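Side-chain contact in chitooligosaccharide oxidase (Gibberella zeae, PDB 6Y0R), which oxidises the C1 hydroxyl of chitooligosaccharides to the lactone with a bicovalently bound FAD, passing the electrons to molecular oxygen to give hydrogen peroxide: residues K453-R456 against A457-M460. Sequence-based numbering, arbitrary orientation.
Sequences KNDR and ATEM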
loop_
_atom_site.group_PDB
_atom_site.type_symbol
_atom_site.label_atom_id
_atom_site.label_comp_id
_atom_site.label_asym_id
_atom_site.label_seq_id
_atom_site.Cartn_x
_atom_site.Cartn_y
_atom_site.Cartn_z
ATOM N N LYS A 453 9.392 -10.864 13.529
ATOM C CA LYS A 453 10.133 -10.181 14.617
ATOM C C LYS A 453 10.249 -8.692 14.293
ATOM O O LYS A 453 10.495 -8.258 13.136
ATOM C CB LYS A 453 11.518 -10.790 14.871
ATOM C CG LYS A 453 11.475 -12.224 15.391
ATOM C CD LYS A 453 12.817 -12.899 15.431
ATOM C CE LYS A 453 12.742 -14.302 15.997
ATOM N NZ LYS A 453 14.071 -14.748 16.483
ATOM N N ASN A 454 10.223 -7.904 15.343
ATOM C CA ASN A 454 10.180 -6.434 15.230
ATOM C C ASN A 454 11.301 -5.840 14.363
ATOM O O ASN A 454 10.932 -5.130 13.414
ATOM C CB ASN A 454 10.100 -5.816 16.621
ATOM C CG ASN A 454 8.783 -6.076 17.319
ATOM O OD1 ASN A 454 7.737 -6.323 16.691
ATOM N ND2 ASN A 454 8.824 -5.976 18.625
ATOM N N ASP A 455 12.595 -6.110 14.608
ATOM C CA ASP A 455 13.735 -5.597 13.821
ATOM C C ASP A 455 13.917 -6.353 12.490
ATOM O O ASP A 455 14.444 -5.749 11.514
ATOM C CB ASP A 455 15.027 -5.582 14.636
ATOM C CG ASP A 455 15.074 -4.403 15.605
ATOM O OD1 ASP A 455 14.169 -3.509 15.514
ATOM O OD2 ASP A 455 16.022 -4.357 16.438
ATOM N N ARG A 456 13.573 -7.497 12.377
ATOM C CA ARG A 456 13.506 -8.244 11.102
ATOM C C ARG A 456 12.461 -7.590 10.178
ATOM O O ARG A 456 12.714 -7.529 8.981
ATOM C CB ARG A 456 13.226 -9.710 11.408
ATOM C CG ARG A 456 13.263 -10.574 10.154
ATOM C CD ARG A 456 13.078 -12.038 10.509
ATOM N NE ARG A 456 13.102 -12.784 9.254
ATOM C CZ ARG A 456 14.177 -13.193 8.588
ATOM N NH1 ARG A 456 13.996 -13.863 7.464
ATOM N NH2 ARG A 456 15.406 -12.925 9.008
ATOM N N ALA A 457 11.418 -7.003 10.728
ATOM C CA ALA A 457 10.377 -6.331 9.906
ATOM C C ALA A 457 11.000 -5.090 9.281
ATOM O O ALA A 457 10.850 -4.837 8.077
ATOM C CB ALA A 457 9.182 -5.991 10.754
ATOM N N THR A 458 11.710 -4.304 10.070
ATOM C CA THR A 458 12.330 -3.064 9.566
ATOM C C THR A 458 13.295 -3.400 8.408
ATOM O O THR A 458 13.323 -2.735 7.305
ATOM C CB THR A 458 12.850 -2.323 10.820
ATOM O OG1 THR A 458 12.014 -2.383 11.992
ATOM C CG2 THR A 458 13.065 -0.867 10.575
ATOM N N GLU A 459 14.079 -4.477 8.537
ATOM C CA GLU A 459 14.982 -4.899 7.455
ATOM C C GLU A 459 14.178 -5.408 6.250
ATOM O O GLU A 459 14.607 -5.159 5.096
ATOM C CB GLU A 459 15.983 -5.923 8.016
ATOM C CG GLU A 459 16.755 -6.633 6.940
ATOM C CD GLU A 459 16.184 -8.010 6.594
ATOM O OE1 GLU A 459 16.117 -8.912 7.520
ATOM O OE2 GLU A 459 15.797 -8.204 5.416
ATOM N N MET A 460 13.085 -6.156 6.460
ATOM C CA MET A 460 12.257 -6.666 5.337
ATOM C C MET A 460 11.670 -5.474 4.552
ATOM O O MET A 460 11.657 -5.501 3.293
ATOM C CB MET A 460 11.110 -7.526 5.843
ATOM C CG MET A 460 11.509 -8.800 6.497
ATOM S SD MET A 460 11.923 -9.980 5.248
ATOM C CE MET A 460 12.291 -11.382 6.322
HETATM O O HOH W 1 11.149 -2.709 15.156
#
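The methyl end of Met460 lies over one face of the Arg456 guanidinium, one helical turn back: CE is 3.2 Å from NH1 of Arg456 and 3.3 Å from its NE. Arg456 reaches there because its chain leaves with CG anti to the backbone N (chi1 -175°) and stays extended to NE, while Met460 bends at chi2 (-78°), which brings CE to that face. Glu459 approaches the same group obliquely; its OE1 stays 4.3 Å from Arg456 NH2, well out of the guanidinium plane, and no N-H points at it, so opposite charges merely lie near each other, probably with mild attraction. Met460 N donates to Arg456 O at 2.9 Å; the preceding i to i+4 bond, Glu459 N to Asp455 O, is longer at 3.3 Å. Lys453 is the N-cap residue, and its carbonyl O takes Ala457 N at 2.9 Å. A water bridges Asp455 OD1 (3.1 Å) and Thr458 OG1, and that hydroxyl also bonds to Gln486 O. This is i to i+3 and i to i+4 packing on the first turns of helix 454-462, in the berberine-like region; the helix packs through Ala457 and Thr458 on the C-terminal loop of Gln486 and Ile488, through Met460 on the loop of Trp441.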